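Local coordinates for capsid Protein (Unidentified, PDB 4DMI), which probably builds part of a phage capsid, five copies of the beta-rich chain assembling into a pentamer, at residues Q58-F69 with V159-A167. Numbering follows the deposited sequence.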
ATOM      1  N   GLN B  58     -13.462  -7.736  -4.129  1.00  9.88           N
ATOM      2  CA  GLN B  58     -14.538  -6.974  -4.754  1.00 10.63           C
ATOM      3  C   GLN B  58     -14.065  -6.275  -6.029  1.00  9.14           C
ATOM      4  O   GLN B  58     -14.850  -6.099  -6.968  1.00 10.15           O
ATOM      5  CB  GLN B  58     -15.132  -5.946  -3.777  1.00 12.07           C
ATOM      6  CG  GLN B  58     -16.314  -5.164  -4.343  1.00 13.32           C
ATOM      7  CD  GLN B  58     -15.910  -3.844  -4.988  1.00 12.61           C
ATOM      8  OE1 GLN B  58     -14.974  -3.179  -4.529  1.00 11.88           O
ATOM      9  NE2 GLN B  58     -16.612  -3.457  -6.053  1.00 13.06           N
ATOM     10  N   LYS B  59     -12.793  -5.884  -6.054  1.00  8.62           N
ATOM     11  CA  LYS B  59     -12.229  -5.144  -7.185  1.00  8.57           C
ATOM     12  C   LYS B  59     -11.646  -6.028  -8.289  1.00  7.54           C
ATOM     13  O   LYS B  59     -11.032  -5.520  -9.233  1.00  8.42           O
ATOM     14  CB  LYS B  59     -11.166  -4.155  -6.689  1.00  8.99           C
ATOM     15  CG  LYS B  59     -11.767  -3.078  -5.793  1.00  9.76           C
ATOM     16  CD  LYS B  59     -10.707  -2.169  -5.190  1.00 10.69           C
ATOM     17  CE  LYS B  59     -10.102  -1.246  -6.218  1.00 12.87           C
ATOM     18  NZ  LYS B  59      -9.274  -0.198  -5.512  1.00 15.27           N
ATOM     19  N   ALA B  60     -11.842  -7.341  -8.181  1.00  7.87           N
ATOM     20  CA  ALA B  60     -11.238  -8.293  -9.118  1.00  7.83           C
ATOM     21  C   ALA B  60     -11.675  -8.090 -10.557  1.00  7.72           C
ATOM     22  O   ALA B  60     -12.827  -7.750 -10.819  1.00  8.89           O
ATOM     23  CB  ALA B  60     -11.520  -9.738  -8.694  1.00 11.27           C
ATOM     24  N   PHE B  61     -10.757  -8.327 -11.481  1.00  7.79           N
ATOM     25  CA  PHE B  61     -11.069  -8.330 -12.907  1.00  7.51           C
ATOM     26  C   PHE B  61     -11.621  -9.679 -13.349  1.00  8.38           C
ATOM     27  O   PHE B  61     -11.173 -10.731 -12.890  1.00  8.16           O
ATOM     28  CB  PHE B  61      -9.811  -8.016 -13.725  1.00  7.11           C
ATOM     29  CG  PHE B  61      -9.355  -6.592 -13.609  1.00  6.69           C
ATOM     30  CD1 PHE B  61      -9.957  -5.590 -14.358  1.00  8.01           C
ATOM     31  CD2 PHE B  61      -8.323  -6.252 -12.747  1.00  7.15           C
ATOM     32  CE1 PHE B  61      -9.537  -4.264 -14.248  1.00  8.15           C
ATOM     33  CE2 PHE B  61      -7.908  -4.929 -12.624  1.00  9.65           C
ATOM     34  CZ  PHE B  61      -8.512  -3.938 -13.384  1.00  9.47           C
ATOM     35  N   THR B  62     -12.578  -9.650 -14.273  1.00  8.28           N
ATOM     36  CA  THR B  62     -13.108 -10.879 -14.866  1.00  8.99           C
ATOM     37  C   THR B  62     -13.173 -10.730 -16.380  1.00 10.25           C
ATOM     38  O   THR B  62     -13.116  -9.616 -16.905  1.00 10.51           O
ATOM     39  CB  THR B  62     -14.543 -11.190 -14.368  1.00 11.01           C
ATOM     40  OG1 THR B  62     -15.461 -10.199 -14.861  1.00  9.38           O
ATOM     41  CG2 THR B  62     -14.612 -11.239 -12.842  1.00 11.71           C
ATOM     42  N   LEU B  63     -13.333 -11.850 -17.082  1.00  9.71           N
ATOM     43  CA  LEU B  63     -13.501 -11.814 -18.533  1.00 10.20           C
ATOM     44  C   LEU B  63     -14.694 -10.925 -18.912  1.00 12.82           C
ATOM     45  O   LEU B  63     -14.640 -10.159 -19.883  1.00 12.62           O
ATOM     46  CB  LEU B  63     -13.692 -13.235 -19.073  1.00 10.65           C
ATOM     47  CG  LEU B  63     -13.960 -13.388 -20.569  1.00 13.24           C
ATOM     48  CD1 LEU B  63     -12.891 -12.759 -21.434  1.00 12.18           C
ATOM     49  CD2 LEU B  63     -14.111 -14.868 -20.914  1.00 15.43           C
ATOM     50  N   ILE B  64     -15.754 -10.995 -18.117  1.00 10.91           N
ATOM     51  CA  ILE B  64     -16.956 -10.226 -18.414  1.00 10.27           C
ATOM     52  C   ILE B  64     -16.831  -8.741 -18.079  1.00 11.83           C
ATOM     53  O   ILE B  64     -17.315  -7.895 -18.842  1.00 11.76           O
ATOM     54  CB  ILE B  64     -18.203 -10.876 -17.768  1.00 13.04           C
ATOM     55  CG1 ILE B  64     -18.645 -12.065 -18.628  1.00 13.70           C
ATOM     56  CG2 ILE B  64     -19.342  -9.878 -17.612  1.00 11.12           C
ATOM     57  CD1 ILE B  64     -19.663 -12.966 -17.974  1.00 16.79           C
ATOM     58  N   ASN B  65     -16.183  -8.409 -16.962  1.00  9.37           N
ATOM     59  CA  ASN B  65     -16.153  -7.010 -16.509  1.00  9.03           C
ATOM     60  C   ASN B  65     -14.988  -6.144 -17.009  1.00  8.52           C
ATOM     61  O   ASN B  65     -14.991  -4.928 -16.831  1.00  8.31           O
ATOM     62  CB  ASN B  65     -16.325  -6.900 -14.971  1.00  8.97           C
ATOM     63  CG  ASN B  65     -15.041  -7.209 -14.172  1.00  8.53           C
ATOM     64  OD1 ASN B  65     -13.937  -7.191 -14.693  1.00  8.17           O
ATOM     65  ND2 ASN B  65     -15.216  -7.486 -12.881  1.00 10.90           N
ATOM     66  N   THR B  66     -14.009  -6.759 -17.656  1.00 10.88           N
ATOM     67  CA  THR B  66     -12.774  -6.042 -17.982  1.00  7.91           C
ATOM     68  C   THR B  66     -12.922  -5.216 -19.247  1.00  8.03           C
ATOM     69  O   THR B  66     -13.373  -5.716 -20.287  1.00  8.46           O
ATOM     70  CB  THR B  66     -11.625  -7.037 -18.177  1.00  8.75           C
ATOM     71  OG1 THR B  66     -11.283  -7.605 -16.908  1.00 10.09           O
ATOM     72  CG2 THR B  66     -10.388  -6.346 -18.742  1.00  8.08           C
ATOM     73  N   ILE B  67     -12.572  -3.938 -19.139  1.00  7.73           N
ATOM     74  CA  ILE B  67     -12.515  -3.047 -20.285  1.00  7.84           C
ATOM     75  C   ILE B  67     -11.067  -3.050 -20.733  1.00  9.74           C
ATOM     76  O   ILE B  67     -10.237  -2.311 -20.190  1.00  9.16           O
ATOM     77  CB  ILE B  67     -12.918  -1.617 -19.889  1.00  7.76           C
ATOM     78  CG1 ILE B  67     -14.307  -1.603 -19.235  1.00  8.41           C
ATOM     79  CG2 ILE B  67     -12.943  -0.727 -21.121  1.00 10.92           C
ATOM     80  CD1 ILE B  67     -14.612  -0.300 -18.512  1.00  9.22           C
ATOM     81  N   ASP B  68     -10.751  -3.905 -21.701  1.00 10.36           N
ATOM     82  CA  ASP B  68      -9.389  -4.021 -22.202  1.00  9.73           C
ATOM     83  C   ASP B  68      -9.141  -3.023 -23.327  1.00 11.01           C
ATOM     84  O   ASP B  68     -10.011  -2.795 -24.174  1.00 13.93           O
ATOM     85  CB  ASP B  68      -9.113  -5.449 -22.683  1.00  9.82           C
ATOM     86  CG  ASP B  68     -10.085  -5.914 -23.762  1.00 12.06           C
ATOM     87  OD1 ASP B  68     -11.314  -5.810 -23.579  1.00 15.25           O
ATOM     88  OD2 ASP B  68      -9.615  -6.400 -24.817  1.00 16.69           O
ATOM     89  N   PHE B  69      -7.967  -2.408 -23.336  1.00  9.43           N
ATOM     90  CA  PHE B  69      -7.635  -1.458 -24.396  1.00  8.17           C
ATOM     91  C   PHE B  69      -6.170  -1.577 -24.836  1.00  7.71           C
ATOM     92  O   PHE B  69      -5.289  -1.926 -24.046  1.00  9.57           O
ATOM     93  CB  PHE B  69      -8.007  -0.004 -24.025  1.00  8.28           C
ATOM     94  CG  PHE B  69      -7.475   0.444 -22.688  1.00  6.95           C
ATOM     95  CD1 PHE B  69      -8.199   0.206 -21.523  1.00  7.83           C
ATOM     96  CD2 PHE B  69      -6.243   1.075 -22.594  1.00  7.78           C
ATOM     97  CE1 PHE B  69      -7.708   0.598 -20.282  1.00  8.78           C
ATOM     98  CE2 PHE B  69      -5.741   1.489 -21.358  1.00  8.69           C
ATOM     99  CZ  PHE B  69      -6.468   1.241 -20.200  1.00  8.91           C
ATOM    100  N   VAL B 159      -1.204   3.067 -25.816  1.00  7.35           N
ATOM    101  CA  VAL B 159      -1.749   3.093 -24.466  1.00  6.63           C
ATOM    102  C   VAL B 159      -2.406   1.742 -24.264  1.00  7.20           C
ATOM    103  O   VAL B 159      -3.342   1.394 -24.993  1.00  9.69           O
ATOM    104  CB  VAL B 159      -2.802   4.207 -24.284  1.00  8.41           C
ATOM    105  CG1 VAL B 159      -3.360   4.192 -22.854  1.00  7.25           C
ATOM    106  CG2 VAL B 159      -2.204   5.573 -24.617  1.00 12.44           C
ATOM    107  N   GLN B 160      -1.915   0.968 -23.304  1.00  6.74           N
ATOM    108  CA  GLN B 160      -2.403  -0.400 -23.079  1.00  7.51           C
ATOM    109  C   GLN B 160      -2.820  -0.593 -21.638  1.00  9.78           C
ATOM    110  O   GLN B 160      -2.182  -0.084 -20.725  1.00 10.67           O
ATOM    111  CB  GLN B 160      -1.323  -1.425 -23.446  1.00  7.69           C
ATOM    112  CG  GLN B 160      -0.927  -1.369 -24.908  1.00 11.90           C
ATOM    113  CD  GLN B 160       0.186  -2.329 -25.264  1.00 13.52           C
ATOM    114  OE1 GLN B 160       1.015  -2.682 -24.420  1.00 11.72           O
ATOM    115  NE2 GLN B 160       0.216  -2.752 -26.517  1.00 15.06           N
ATOM    116  N   GLY B 161      -3.892  -1.338 -21.416  1.00  6.05           N
ATOM    117  CA  GLY B 161      -4.275  -1.617 -20.051  1.00  5.79           C
ATOM    118  C   GLY B 161      -5.649  -2.208 -19.904  1.00  7.89           C
ATOM    119  O   GLY B 161      -6.240  -2.692 -20.878  1.00  9.43           O
ATOM    120  N   ILE B 162      -6.143  -2.180 -18.669  1.00  7.23           N
ATOM    121  CA  ILE B 162      -7.466  -2.688 -18.351  1.00  6.13           C
ATOM    122  C   ILE B 162      -8.156  -1.730 -17.399  1.00  8.23           C
ATOM    123  O   ILE B 162      -7.507  -0.995 -16.648  1.00  6.75           O
ATOM    124  CB  ILE B 162      -7.398  -4.109 -17.732  1.00  6.19           C
ATOM    125  CG1 ILE B 162      -6.472  -4.137 -16.514  1.00  5.84           C
ATOM    126  CG2 ILE B 162      -6.896  -5.122 -18.750  1.00 11.32           C
ATOM    127  CD1 ILE B 162      -6.369  -5.509 -15.848  1.00  8.01           C
ATOM    128  N   ALA B 163      -9.478  -1.741 -17.425  1.00  7.59           N
ATOM    129  CA  ALA B 163     -10.255  -0.974 -16.475  1.00  6.39           C
ATOM    130  C   ALA B 163     -11.503  -1.740 -16.111  1.00  6.76           C
ATOM    131  O   ALA B 163     -11.905  -2.667 -16.811  1.00  9.26           O
ATOM    132  CB  ALA B 163     -10.633   0.412 -17.054  1.00  6.50           C
ATOM    133  N   ARG B 164     -12.121  -1.364 -15.003  1.00  6.83           N
ATOM    134  CA  ARG B 164     -13.463  -1.849 -14.694  1.00  7.28           C
ATOM    135  C   ARG B 164     -14.199  -0.883 -13.801  1.00  7.44           C
ATOM    136  O   ARG B 164     -13.589  -0.061 -13.108  1.00  7.19           O
ATOM    137  CB  ARG B 164     -13.451  -3.258 -14.068  1.00  7.38           C
ATOM    138  CG  ARG B 164     -12.785  -3.358 -12.694  1.00  8.38           C
ATOM    139  CD  ARG B 164     -13.336  -4.579 -11.924  1.00 10.28           C
ATOM    140  NE  ARG B 164     -14.638  -4.235 -11.351  1.00  7.95           N
ATOM    141  CZ  ARG B 164     -15.175  -4.812 -10.283  1.00  8.30           C
ATOM    142  NH1 ARG B 164     -14.560  -5.848  -9.692  1.00  8.29           N
ATOM    143  NH2 ARG B 164     -16.333  -4.364  -9.815  1.00  9.27           N
ATOM    144  N   GLN B 165     -15.516  -0.983 -13.828  1.00  7.93           N
ATOM    145  CA  GLN B 165     -16.337  -0.155 -12.959  1.00  8.21           C
ATOM    146  C   GLN B 165     -16.347  -0.791 -11.574  1.00  8.28           C
ATOM    147  O   GLN B 165     -16.749  -1.956 -11.416  1.00  9.37           O
ATOM    148  CB  GLN B 165     -17.757   0.004 -13.490  1.00  8.79           C
ATOM    149  CG  GLN B 165     -18.438   1.223 -12.852  1.00  9.08           C
ATOM    150  CD  GLN B 165     -19.872   1.427 -13.276  1.00 14.64           C
ATOM    151  OE1 GLN B 165     -20.346   0.834 -14.245  1.00 19.42           O
ATOM    152  NE2 GLN B 165     -20.581   2.268 -12.532  1.00 16.54           N
ATOM    153  N   ILE B 166     -15.921  -0.018 -10.579  1.00  8.14           N
ATOM    154  CA  ILE B 166     -15.810  -0.485  -9.200  1.00  8.67           C
ATOM    155  C   ILE B 166     -17.078  -0.176  -8.397  1.00  8.87           C
ATOM    156  O   ILE B 166     -17.484  -0.954  -7.527  1.00  9.21           O
ATOM    157  CB  ILE B 166     -14.561   0.143  -8.507  1.00  8.13           C
ATOM    158  CG1 ILE B 166     -13.271  -0.251  -9.236  1.00  9.04           C
ATOM    159  CG2 ILE B 166     -14.485  -0.242  -7.026  1.00  8.33           C
ATOM    160  CD1 ILE B 166     -12.974  -1.764  -9.232  1.00  8.23           C
ATOM    161  N   ALA B 167     -17.713   0.959  -8.687  1.00  9.38           N
ATOM    162  CA  ALA B 167     -18.902   1.360  -7.945  1.00  9.72           C
ATOM    163  C   ALA B 167     -19.765   2.278  -8.788  1.00 10.02           C
ATOM    164  O   ALA B 167     -19.275   2.877  -9.746  1.00 10.08           O
ATOM    165  CB  ALA B 167     -18.499   2.066  -6.640  1.00 11.36           C
TER
HETATM  166  O   HOH W   1     -16.634  -3.030 -15.660  1.00  9.33           O
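Arg164 reaches from strand 159-167 to the chain just after helix 55-58 and offers its NH1 to two backbone carbonyls, Gln58 O and Ala60 O, each at 2.8 Å and each somewhat tilted from the guanidinium plane. Its other edge turns back on its own strand: NE and NH2 both grip Gln165 O side-on, in plane, and NH2 also meets Ile174 O of the C-terminal tail. Asn65 ND2 lies 3.3 Å above the guanidinium plane, toward the rim, and Ile166 CD1 lies over the opposite face, likewise toward the rim. That same ND2 donates to Ala60 O, nearly straight at 168°, so this carbonyl takes two side-chain donors. Gln58, bent at chi2, sends NE2 to Ile166 O on a lone pair, 3.0 Å away, and shares Ile174 O with the arginine.

Farther along, the Phe61 ring receives Ile162 CD1 squarely over its centre, 3.5 Å from the centroid, a CH-pi contact, and Thr66 CG2 meets Ile162 CG2 beside it. Beyond the turn the two chains pair as antiparallel strands, with Ile67-Ala163 and Phe69-Gly161 as hydrogen-bonded pairs. With CG between its backbone N and carbonyl carbon (chi1 51°), Phe69 folds its ring over Gly161, whose CA makes a CH-pi contact 3.9 Å from the ring centroid.

Behind this layer, Asn65 OD1 accepts from Thr62 N and Thr62 OG1 from Asn65 N, pinning the turn that presents Asn65. Strand 83-95 flanks the other edge of 159-167, and Lys113 NZ of a second subunit donates hydrogen bonds to Leu63 O and Thr66 O. Two carbonyls, at the end of helix 55-58 and just after it, thus share one arginine nitrogen, with Asn65 ND2 as second donor to Ala60 O; together they probably stabilise the positive charge, fastening this segment to the sheet right beside subunit interfaces.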